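Local coordinates for Alr3699 protein (Nostoc sp., PDB 4XSP) that is of undefined activity but belongs to the glycosyltransferases of GT-B fold and holds uridine-5'-diphosphate against its C-terminal Rossmann-like domain, at residues V299-M304 against M319-H324; V209-R214 against A287-A292; I238-A243 against G271-I276. All blocks are in the same frame, centred on the assembly; numbering follows the deposited sequence.

Contact 1 of 3, residues V299-M304 against M319-H324. With UDP (uridine-5'-diphosphate), chain D.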
loop_
_atom_site.group_PDB
_atom_site.type_symbol
_atom_site.label_atom_id
_atom_site.label_comp_id
_atom_site.label_asym_id
_atom_site.label_seq_id
_atom_site.Cartn_x
_atom_site.Cartn_y
_atom_site.Cartn_z
ATOM N N VAL B 299 0.970 -24.719 25.178
ATOM C CA VAL B 299 0.478 -25.505 26.314
ATOM C C VAL B 299 1.252 -26.812 26.529
ATOM O O VAL B 299 1.363 -27.295 27.653
ATOM C CB VAL B 299 -1.048 -25.777 26.245
ATOM C CG1 VAL B 299 -1.798 -24.481 26.465
ATOM C CG2 VAL B 299 -1.457 -26.460 24.937
ATOM N N ILE B 300 1.800 -27.342 25.452
ATOM C CA ILE B 300 2.618 -28.515 25.514
ATOM C C ILE B 300 3.889 -28.180 26.329
ATOM O O ILE B 300 4.176 -28.827 27.339
ATOM C CB ILE B 300 3.001 -28.977 24.110
ATOM C CG1 ILE B 300 1.762 -29.469 23.317
ATOM C CG2 ILE B 300 4.079 -30.041 24.172
ATOM C CD1 ILE B 300 2.091 -29.909 21.891
ATOM N N VAL B 301 4.599 -27.139 25.905
ATOM C CA VAL B 301 5.822 -26.713 26.569
ATOM C C VAL B 301 5.502 -26.270 27.988
ATOM O O VAL B 301 6.245 -26.593 28.922
ATOM C CB VAL B 301 6.537 -25.611 25.774
ATOM C CG1 VAL B 301 7.731 -25.036 26.542
ATOM C CG2 VAL B 301 7.000 -26.167 24.437
ATOM N N GLU B 302 4.400 -25.561 28.179
ATOM C CA GLU B 302 4.015 -25.185 29.543
ATOM C C GLU B 302 3.852 -26.401 30.478
ATOM O O GLU B 302 4.304 -26.398 31.628
ATOM C CB GLU B 302 2.783 -24.313 29.539
ATOM C CG GLU B 302 3.116 -22.935 29.010
ATOM C CD GLU B 302 1.898 -22.096 28.750
ATOM O OE1 GLU B 302 0.834 -22.670 28.445
ATOM O OE2 GLU B 302 2.013 -20.866 28.881
ATOM N N ALA B 303 3.266 -27.461 29.940
ATOM C CA ALA B 303 3.011 -28.657 30.720
ATOM C C ALA B 303 4.329 -29.324 31.064
ATOM O O ALA B 303 4.547 -29.735 32.215
ATOM C CB ALA B 303 2.106 -29.588 29.934
ATOM N N MET B 304 5.224 -29.392 30.078
ATOM C CA MET B 304 6.587 -29.927 30.317
ATOM C C MET B 304 7.307 -29.111 31.401
ATOM O O MET B 304 7.854 -29.667 32.326
ATOM C CB MET B 304 7.397 -29.939 29.030
ATOM C CG MET B 304 6.755 -30.787 27.921
ATOM S SD MET B 304 7.639 -30.643 26.336
ATOM C CE MET B 304 8.393 -32.198 26.507
ATOM N N MET B 319 5.402 -32.563 17.207
ATOM C CA MET B 319 6.420 -33.553 16.916
ATOM C C MET B 319 7.849 -33.073 17.179
ATOM O O MET B 319 8.759 -33.891 17.318
ATOM C CB MET B 319 6.313 -34.010 15.440
ATOM C CG MET B 319 4.973 -34.640 15.064
ATOM S SD MET B 319 4.898 -35.198 13.336
ATOM C CE MET B 319 5.204 -33.713 12.418
ATOM N N GLU B 320 8.094 -31.772 17.161
ATOM C CA GLU B 320 9.448 -31.269 17.475
ATOM C C GLU B 320 9.600 -31.056 18.972
ATOM O O GLU B 320 10.701 -30.954 19.464
ATOM C CB GLU B 320 9.702 -29.916 16.818
ATOM C CG GLU B 320 9.678 -29.902 15.321
ATOM C CD GLU B 320 9.325 -28.528 14.777
ATOM O OE1 GLU B 320 10.039 -27.548 15.128
ATOM O OE2 GLU B 320 8.341 -28.434 14.000
ATOM N N LEU B 321 8.481 -30.913 19.674
ATOM C CA LEU B 321 8.487 -30.632 21.092
ATOM C C LEU B 321 8.640 -31.882 21.958
ATOM O O LEU B 321 9.179 -31.807 23.049
ATOM C CB LEU B 321 7.191 -29.907 21.491
ATOM C CG LEU B 321 6.894 -28.566 20.780
ATOM C CD1 LEU B 321 5.641 -27.887 21.313
ATOM C CD2 LEU B 321 8.086 -27.630 20.873
ATOM N N VAL B 322 8.107 -33.006 21.495
ATOM C CA VAL B 322 8.014 -34.218 22.317
ATOM C C VAL B 322 8.726 -35.286 21.553
ATOM O O VAL B 322 8.534 -35.395 20.354
ATOM C CB VAL B 322 6.542 -34.670 22.565
ATOM C CG1 VAL B 322 6.464 -36.018 23.279
ATOM C CG2 VAL B 322 5.803 -33.638 23.384
ATOM N N GLU B 323 9.576 -36.033 22.242
ATOM C CA GLU B 323 10.078 -37.308 21.742
ATOM C C GLU B 323 9.338 -38.439 22.460
ATOM O O GLU B 323 9.381 -38.562 23.691
ATOM C CB GLU B 323 11.567 -37.434 21.984
ATOM C CG GLU B 323 12.147 -38.663 21.302
ATOM C CD GLU B 323 12.022 -38.577 19.794
ATOM O OE1 GLU B 323 11.390 -39.480 19.202
ATOM O OE2 GLU B 323 12.526 -37.590 19.211
ATOM N N HIS B 324 8.653 -39.267 21.678
ATOM C CA HIS B 324 7.704 -40.221 22.212
ATOM C C HIS B 324 8.349 -41.180 23.182
ATOM O O HIS B 324 9.339 -41.805 22.879
ATOM C CB HIS B 324 7.007 -40.965 21.055
ATOM C CG HIS B 324 6.008 -41.976 21.510
ATOM N ND1 HIS B 324 4.746 -41.629 21.933
ATOM C CD2 HIS B 324 6.081 -43.322 21.615
ATOM C CE1 HIS B 324 4.078 -42.716 22.272
ATOM N NE2 HIS B 324 4.868 -43.755 22.095
HETATM N N1 UDP D . -4.271 -19.918 27.852
HETATM C C2 UDP D . -4.675 -19.129 28.945
HETATM N N3 UDP D . -5.851 -19.362 29.557
HETATM C C4 UDP D . -6.686 -20.331 29.111
HETATM C C5 UDP D . -6.326 -21.117 28.009
HETATM C C6 UDP D . -5.092 -20.886 27.396
HETATM O O2 UDP D . -3.954 -18.213 29.393
HETATM O O4 UDP D . -7.774 -20.504 29.700
HETATM C "C1'" UDP D . -2.970 -19.680 27.201
HETATM C "C2'" UDP D . -1.984 -20.854 27.293
HETATM O "O2'" UDP D . -1.311 -20.909 28.569
HETATM C "C3'" UDP D . -1.039 -20.567 26.137
HETATM C "C4'" UDP D . -1.957 -19.898 25.104
HETATM O "O4'" UDP D . -3.082 -19.443 25.797
HETATM O "O3'" UDP D . 0.011 -19.682 26.582
HETATM C "C5'" UDP D . -2.490 -20.866 24.060
HETATM O "O5'" UDP D . -1.386 -21.141 23.219
HETATM P PA UDP D . -1.310 -22.403 22.236
HETATM O O1A UDP D . -1.288 -23.655 23.104
HETATM O O2A UDP D . -0.061 -22.188 21.418
HETATM O O3A UDP D . -2.707 -22.314 21.389
HETATM P PB UDP D . -2.953 -21.588 19.936
HETATM O O1B UDP D . -4.238 -22.192 19.465
HETATM O O2B UDP D . -1.774 -22.027 19.094
HETATM O O3B UDP D . -3.023 -20.122 20.269
#

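Contact 2 of 3, residues V209-R214 against A287-A292. With UDP (uridine-5'-diphosphate), chain D.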
loop_
_atom_site.group_PDB
_atom_site.type_symbol
_atom_site.label_atom_id
_atom_site.label_comp_id
_atom_site.label_asym_id
_atom_site.label_seq_id
_atom_site.Cartn_x
_atom_site.Cartn_y
_atom_site.Cartn_z
ATOM N N VAL B 209 -6.997 -35.354 33.760
ATOM C CA VAL B 209 -6.385 -35.004 32.499
ATOM C C VAL B 209 -6.789 -33.575 32.159
ATOM O O VAL B 209 -7.971 -33.259 32.104
ATOM C CB VAL B 209 -6.853 -35.943 31.392
ATOM C CG1 VAL B 209 -6.170 -35.587 30.087
ATOM C CG2 VAL B 209 -6.586 -37.385 31.787
ATOM N N GLY B 210 -5.810 -32.702 31.954
ATOM C CA GLY B 210 -6.084 -31.280 31.754
ATOM C C GLY B 210 -5.952 -30.922 30.301
ATOM O O GLY B 210 -5.053 -31.402 29.622
ATOM N N HIS B 211 -6.893 -30.107 29.811
ATOM C CA HIS B 211 -6.893 -29.641 28.442
ATOM C C HIS B 211 -6.937 -28.140 28.492
ATOM O O HIS B 211 -7.850 -27.562 29.084
ATOM C CB HIS B 211 -8.112 -30.169 27.705
ATOM C CG HIS B 211 -7.954 -30.171 26.228
ATOM N ND1 HIS B 211 -8.110 -29.035 25.464
ATOM C CD2 HIS B 211 -7.652 -31.165 25.371
ATOM C CE1 HIS B 211 -7.886 -29.322 24.204
ATOM N NE2 HIS B 211 -7.624 -30.613 24.117
ATOM N N PHE B 212 -5.939 -27.503 27.895
ATOM C CA PHE B 212 -5.734 -26.064 28.087
ATOM C C PHE B 212 -5.731 -25.411 26.731
ATOM O O PHE B 212 -4.722 -25.377 26.035
ATOM C CB PHE B 212 -4.446 -25.777 28.852
ATOM C CG PHE B 212 -4.459 -26.321 30.221
ATOM C CD1 PHE B 212 -4.250 -27.675 30.428
ATOM C CD2 PHE B 212 -4.739 -25.499 31.307
ATOM C CE1 PHE B 212 -4.276 -28.201 31.713
ATOM C CE2 PHE B 212 -4.770 -26.015 32.600
ATOM C CZ PHE B 212 -4.516 -27.373 32.797
ATOM N N SER B 213 -6.903 -24.956 26.330
ATOM C CA SER B 213 -7.088 -24.416 24.991
ATOM C C SER B 213 -8.437 -23.743 24.881
ATOM O O SER B 213 -9.405 -24.167 25.511
ATOM C CB SER B 213 -7.000 -25.523 23.953
ATOM O OG SER B 213 -7.305 -24.989 22.689
ATOM N N ARG B 214 -8.503 -22.688 24.087
ATOM C CA ARG B 214 -9.790 -22.136 23.733
ATOM C C ARG B 214 -10.610 -23.234 23.029
ATOM O O ARG B 214 -10.086 -24.060 22.271
ATOM C CB ARG B 214 -9.635 -20.879 22.868
ATOM C CG ARG B 214 -9.042 -21.126 21.497
ATOM C CD ARG B 214 -8.084 -20.005 21.111
ATOM N NE ARG B 214 -7.880 -19.962 19.666
ATOM C CZ ARG B 214 -7.189 -20.855 18.955
ATOM N NH1 ARG B 214 -6.601 -21.902 19.526
ATOM N NH2 ARG B 214 -7.089 -20.692 17.648
ATOM N N ALA B 287 -3.295 -32.939 28.193
ATOM C CA ALA B 287 -3.530 -33.475 26.866
ATOM C C ALA B 287 -3.708 -32.372 25.855
ATOM O O ALA B 287 -4.470 -31.440 26.082
ATOM C CB ALA B 287 -4.736 -34.401 26.856
ATOM N N HIS B 288 -3.010 -32.516 24.737
ATOM C CA HIS B 288 -3.099 -31.632 23.582
ATOM C C HIS B 288 -3.579 -32.537 22.470
ATOM O O HIS B 288 -2.877 -33.468 22.113
ATOM C CB HIS B 288 -1.727 -31.035 23.226
ATOM C CG HIS B 288 -1.635 -30.499 21.830
ATOM N ND1 HIS B 288 -1.243 -31.274 20.758
ATOM C CD2 HIS B 288 -1.876 -29.265 21.329
ATOM C CE1 HIS B 288 -1.259 -30.545 19.656
ATOM N NE2 HIS B 288 -1.655 -29.325 19.974
ATOM N N THR B 289 -4.772 -32.253 21.936
ATOM C CA THR B 289 -5.524 -33.209 21.095
ATOM C C THR B 289 -5.987 -32.560 19.786
ATOM O O THR B 289 -7.067 -32.854 19.292
ATOM C CB THR B 289 -6.775 -33.723 21.852
ATOM O OG1 THR B 289 -7.650 -32.619 22.186
ATOM C CG2 THR B 289 -6.354 -34.446 23.120
ATOM N N SER B 290 -5.162 -31.679 19.228
ATOM C CA SER B 290 -5.554 -30.916 18.066
ATOM C C SER B 290 -5.767 -31.813 16.893
ATOM O O SER B 290 -4.988 -32.734 16.672
ATOM C CB SER B 290 -4.495 -29.886 17.710
ATOM O OG SER B 290 -4.672 -28.793 18.542
ATOM N N THR B 291 -6.805 -31.504 16.122
ATOM C CA THR B 291 -7.164 -32.289 14.916
ATOM C C THR B 291 -6.554 -31.684 13.657
ATOM O O THR B 291 -6.469 -32.342 12.640
ATOM C CB THR B 291 -8.697 -32.382 14.726
ATOM O OG1 THR B 291 -9.279 -31.071 14.766
ATOM C CG2 THR B 291 -9.314 -33.191 15.821
ATOM N N ALA B 292 -6.131 -30.427 13.716
ATOM C CA ALA B 292 -5.319 -29.870 12.626
ATOM C C ALA B 292 -3.896 -29.602 13.119
ATOM O O ALA B 292 -3.728 -29.227 14.276
ATOM C CB ALA B 292 -5.954 -28.593 12.088
HETATM N N1 UDP D . -4.271 -19.918 27.852
HETATM C C2 UDP D . -4.675 -19.129 28.945
HETATM N N3 UDP D . -5.851 -19.362 29.557
HETATM C C4 UDP D . -6.686 -20.331 29.111
HETATM C C5 UDP D . -6.326 -21.117 28.009
HETATM C C6 UDP D . -5.092 -20.886 27.396
HETATM O O2 UDP D . -3.954 -18.213 29.393
HETATM O O4 UDP D . -7.774 -20.504 29.700
HETATM C "C1'" UDP D . -2.970 -19.680 27.201
HETATM C "C2'" UDP D . -1.984 -20.854 27.293
HETATM O "O2'" UDP D . -1.311 -20.909 28.569
HETATM C "C3'" UDP D . -1.039 -20.567 26.137
HETATM C "C4'" UDP D . -1.957 -19.898 25.104
HETATM O "O4'" UDP D . -3.082 -19.443 25.797
HETATM O "O3'" UDP D . 0.011 -19.682 26.582
HETATM C "C5'" UDP D . -2.490 -20.866 24.060
HETATM O "O5'" UDP D . -1.386 -21.141 23.219
HETATM P PA UDP D . -1.310 -22.403 22.236
HETATM O O1A UDP D . -1.288 -23.655 23.104
HETATM O O2A UDP D . -0.061 -22.188 21.418
HETATM O O3A UDP D . -2.707 -22.314 21.389
HETATM P PB UDP D . -2.953 -21.588 19.936
HETATM O O1B UDP D . -4.238 -22.192 19.465
HETATM O O2B UDP D . -1.774 -22.027 19.094
HETATM O O3B UDP D . -3.023 -20.122 20.269
#

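Contact 3 of 3, residues I238-A243 against G271-I276. With UDP (uridine-5'-diphosphate), chain D.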
loop_
_atom_site.group_PDB
_atom_site.type_symbol
_atom_site.label_atom_id
_atom_site.label_comp_id
_atom_site.label_asym_id
_atom_site.label_seq_id
_atom_site.Cartn_x
_atom_site.Cartn_y
_atom_site.Cartn_z
ATOM N N ILE B 238 -10.502 -31.619 32.868
ATOM C CA ILE B 238 -10.735 -30.222 33.065
ATOM C C ILE B 238 -10.434 -29.546 31.754
ATOM O O ILE B 238 -9.358 -29.769 31.172
ATOM C CB ILE B 238 -9.867 -29.691 34.194
ATOM C CG1 ILE B 238 -10.219 -30.478 35.456
ATOM C CG2 ILE B 238 -10.151 -28.214 34.408
ATOM C CD1 ILE B 238 -9.368 -30.149 36.648
ATOM N N LEU B 239 -11.418 -28.774 31.271
ATOM C CA LEU B 239 -11.294 -28.000 30.044
ATOM C C LEU B 239 -11.103 -26.592 30.491
ATOM O O LEU B 239 -12.002 -25.994 31.104
ATOM C CB LEU B 239 -12.543 -28.092 29.169
ATOM C CG LEU B 239 -12.938 -29.532 28.835
ATOM C CD1 LEU B 239 -14.049 -29.577 27.786
ATOM C CD2 LEU B 239 -11.727 -30.338 28.382
ATOM N N VAL B 240 -9.904 -26.084 30.239
ATOM C CA VAL B 240 -9.565 -24.739 30.620
ATOM C C VAL B 240 -9.445 -23.918 29.352
ATOM O O VAL B 240 -8.728 -24.312 28.421
ATOM C CB VAL B 240 -8.259 -24.716 31.386
ATOM C CG1 VAL B 240 -7.917 -23.295 31.778
ATOM C CG2 VAL B 240 -8.379 -25.623 32.618
ATOM N N GLY B 241 -10.145 -22.786 29.335
ATOM C CA GLY B 241 -10.264 -21.951 28.145
ATOM C C GLY B 241 -11.710 -21.526 27.935
ATOM O O GLY B 241 -12.643 -22.213 28.358
ATOM N N ASP B 242 -11.893 -20.384 27.293
ATOM C CA ASP B 242 -13.237 -19.903 26.950
ATOM C C ASP B 242 -13.530 -20.178 25.483
ATOM O O ASP B 242 -12.658 -20.609 24.720
ATOM C CB ASP B 242 -13.428 -18.416 27.316
ATOM C CG ASP B 242 -12.400 -17.509 26.671
ATOM O OD1 ASP B 242 -11.625 -17.993 25.819
ATOM O OD2 ASP B 242 -12.375 -16.308 27.020
ATOM N N ALA B 243 -14.780 -19.966 25.105
ATOM C CA ALA B 243 -15.240 -20.276 23.760
ATOM C C ALA B 243 -14.931 -19.118 22.819
ATOM O O ALA B 243 -15.180 -17.938 23.131
ATOM C CB ALA B 243 -16.730 -20.583 23.771
ATOM N N GLY B 271 -13.671 -22.446 32.053
ATOM C CA GLY B 271 -13.640 -21.179 31.318
ATOM C C GLY B 271 -12.230 -20.616 31.332
ATOM O O GLY B 271 -11.284 -21.303 31.703
ATOM N N PHE B 272 -12.087 -19.358 30.954
ATOM C CA PHE B 272 -10.773 -18.778 30.849
ATOM C C PHE B 272 -10.135 -18.676 32.200
ATOM O O PHE B 272 -10.785 -18.290 33.177
ATOM C CB PHE B 272 -10.797 -17.388 30.236
ATOM C CG PHE B 272 -9.422 -16.814 30.030
ATOM C CD1 PHE B 272 -8.706 -17.094 28.859
ATOM C CD2 PHE B 272 -8.817 -16.048 31.022
ATOM C CE1 PHE B 272 -7.439 -16.587 28.672
ATOM C CE2 PHE B 272 -7.540 -15.542 30.841
ATOM C CZ PHE B 272 -6.854 -15.814 29.664
ATOM N N ARG B 273 -8.849 -19.019 32.234
ATOM C CA ARG B 273 -8.048 -18.970 33.445
ATOM C C ARG B 273 -6.675 -18.363 33.146
ATOM O O ARG B 273 -6.077 -18.645 32.104
ATOM C CB ARG B 273 -7.906 -20.386 33.982
ATOM C CG ARG B 273 -9.132 -20.870 34.757
ATOM C CD ARG B 273 -9.163 -20.212 36.121
ATOM N NE ARG B 273 -10.045 -20.885 37.031
ATOM C CZ ARG B 273 -9.702 -21.463 38.174
ATOM N NH1 ARG B 273 -8.449 -21.470 38.613
ATOM N NH2 ARG B 273 -10.654 -22.036 38.889
ATOM N N ALA B 274 -6.202 -17.514 34.051
ATOM C CA ALA B 274 -4.868 -16.921 33.965
ATOM C C ALA B 274 -3.872 -17.714 34.807
ATOM O O ALA B 274 -2.671 -17.596 34.617
ATOM C CB ALA B 274 -4.893 -15.471 34.417
ATOM N N ASP B 275 -4.375 -18.541 35.718
ATOM C CA ASP B 275 -3.521 -19.293 36.628
ATOM C C ASP B 275 -3.220 -20.693 36.058
ATOM O O ASP B 275 -3.360 -21.695 36.739
ATOM C CB ASP B 275 -4.140 -19.332 38.048
ATOM C CG ASP B 275 -5.530 -20.034 38.086
ATOM O OD1 ASP B 275 -6.218 -20.029 37.057
ATOM O OD2 ASP B 275 -5.907 -20.629 39.130
ATOM N N ILE B 276 -2.756 -20.731 34.815
ATOM C CA ILE B 276 -2.508 -21.973 34.086
ATOM C C ILE B 276 -1.445 -22.910 34.707
ATOM O O ILE B 276 -1.690 -24.094 34.837
ATOM C CB ILE B 276 -2.166 -21.682 32.605
ATOM C CG1 ILE B 276 -3.318 -20.944 31.920
ATOM C CG2 ILE B 276 -1.850 -22.959 31.833
ATOM C CD1 ILE B 276 -4.644 -21.692 31.931
HETATM N N1 UDP D . -4.271 -19.918 27.852
HETATM C C2 UDP D . -4.675 -19.129 28.945
HETATM N N3 UDP D . -5.851 -19.362 29.557
HETATM C C4 UDP D . -6.686 -20.331 29.111
HETATM C C5 UDP D . -6.326 -21.117 28.009
HETATM C C6 UDP D . -5.092 -20.886 27.396
HETATM O O2 UDP D . -3.954 -18.213 29.393
HETATM O O4 UDP D . -7.774 -20.504 29.700
HETATM C "C1'" UDP D . -2.970 -19.680 27.201
HETATM C "C2'" UDP D . -1.984 -20.854 27.293
HETATM O "O2'" UDP D . -1.311 -20.909 28.569
HETATM C "C3'" UDP D . -1.039 -20.567 26.137
HETATM C "C4'" UDP D . -1.957 -19.898 25.104
HETATM O "O4'" UDP D . -3.082 -19.443 25.797
HETATM O "O3'" UDP D . 0.011 -19.682 26.582
HETATM C "C5'" UDP D . -2.490 -20.866 24.060
HETATM O "O5'" UDP D . -1.386 -21.141 23.219
HETATM P PA UDP D . -1.310 -22.403 22.236
HETATM O O1A UDP D . -1.288 -23.655 23.104
HETATM O O2A UDP D . -0.061 -22.188 21.418
HETATM O O3A UDP D . -2.707 -22.314 21.389
HETATM P PB UDP D . -2.953 -21.588 19.936
HETATM O O1B UDP D . -4.238 -22.192 19.465
HETATM O O2B UDP D . -1.774 -22.027 19.094
HETATM O O3B UDP D . -3.023 -20.122 20.269
HETATM O O HOH W 1 -13.729 -24.061 29.957
#

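Contact 1 of 3, residues V299-M304 against M319-H324
Leu321 presses CD1 between Ile300 and Val301, with CD2 beside Val301, and so seats the end of helix 318-321 on helix 298-305 in the C-terminal Rossmann-like domain of a GT-B fold. The tight part lies around Leu321 CD1, which touches Val301 CG2 at 3.8 Å and Ile300 CG2 at 3.9 Å. In Ile300, CG2 stands opposite the backbone N while CG1 is anti to the carbonyl carbon (chi1 -67°), an arrangement that turns the short branch to Leu321. Branched aliphatic residues suit this place: their short, stiff branches bring several methyls close together with little freedom to move, and Phe368 packs on both Val301 and Leu321. Packing thins toward Val322, the first residue to leave the helix. Its CG2 meets Ile300 CG2 at 4.1 Å, the two side chains crossing at about a right angle. Met304 reaches into the same region with a flexible thioether, its CE resting 3.6 Å from Leu321 O. Beyond this, Glu323 and His324 turn to the exposed side. Away from Leu321, helix 298-305 turns the backbone amide of Val299 and the carboxylate of Glu302 to UDP. Val299 N, in the first turn, donates to O1A of UDP over 3.2 Å, where the helix start would be expected to favour the negative phosphate. One turn on, Glu302 occupies the second glutamate position of the EX7E signature found in this kind of glycosyltransferase. Its carboxylate spans the ribose diol: UDP O2' donates to Glu302 OE1 over 2.8 Å, and UDP O3' donates to Glu302 OE2 over 3.3 Å.

Contact 2 of 3, residues V209-R214 against A287-A292
At the middle of the Rossmann-like parallel sheet, where the order of strands crosses over between the first and fourth, the parallel strands 207-212 and 285-288 run side by side, joined here by Gly210 and Ala287. Ala287 N donates to Gly210 O over 2.7 Å, nearly straight at 170°. Glycine fits at 210 because the ring of Phe212 folds back over it, with Phe212 CE1 only 3.6 Å from Gly210 CA. Alanine suits 287 as a small apolar residue: its methyl packs on Val209 CG1 at 3.7 Å. Further along, side chains take over the link between these two segments. Chi1 of His211, -159°, carries CG away from its own N and toward segment 287-292, where CD2 lies 3.3 Å from Ala287 O. Thr289 OG1, which is also bonded to Lys219 O, anchors this imidazole and limits its rotation. Just beyond, Ser290 OG pairs with Glu294, the first glutamate of the EX7E signature, and Arg214 extends toward the diphosphate of UDP, a basic residue beside an anion, although its approach is modelled too closely to define a bond. His211 NE2 meets Thr289 OG1 at 2.8 Å, the hydroxyl lying at the ring edge near its plane.

Contact 3 of 3, residues I238-A243 against G271-I276
Val240 and Ile276 meet beneath the uracil of UDP, Val240 CG1 lying 3.6 Å from Ile276 CD1, and Phe272 closes over the other face of the base. Ile276 CD1 comes within 3.5 Å of UDP N3; from the far side Phe272 CE1 approaches the same nitrogen at 3.3 Å, its ring turned nearly parallel to the base. An aliphatic floor and an aromatic lid suit a flat heterocycle, which offers its polar atoms at the rim. There the backbone of Arg273 reads it: Arg273 N donates to UDP O4, and UDP N3 donates to Arg273 O over 2.7 Å, a two-bond pairing that holds the base in its plane.

The next shell positions this loop. Phe272 has CG anti to its amide N (chi1 -176°), which swings the ring over the base, while Asp242 lies alongside with OD2 3.7 Å from Phe272 CB. Gly241 N donates to Gly271 O over 3.0 Å, coming from well above the carbonyl plane, as the two segments leave regular strand pairing. At Gly241 a CB would jam against the preceding carbonyl O, and Gly271 has a positive phi that favours glycine. A water bridges the segments, donating to Leu239 O and Gly241 O and accepting from Gly271 N. Farther out, the Arg273 guanidinium turns from the pocket into a salt bridge with Asp275, NH1 pointing almost straight (177°) at the syn lone pair of OD1. The end of strand 235-240, the loop after strand 267-271 and the start of helix 276-281 thus build the base pocket, the usual nucleotide site in the C-terminal Rossmann-like domain of GT-B proteins.

In the fold
All three contacts belong to one Rossmann-like domain and border the same UDP. Contacts 2 and 3 share its sheet: His211 joins them through probable backbone hydrogen bonds to Ile238 and Val240, on adjacent strands 207-212 and 235-240. Contact 1 lies in the helical layer, yet it reaches contact 2 where Ile300 CD1 packs on the His288 ring. Contacts 1 and 2 are buried, the former held by aliphatic side chains, the latter by backbone and imidazole bonds. Contact 3, at the sheet margin, is partly exposed and relies on glycines, water and a loop. Around the ligand the work divides accordingly: contact 3 grips the base, contact 1 the ribose and alpha-phosphate, while contact 2 lies toward the diphosphate.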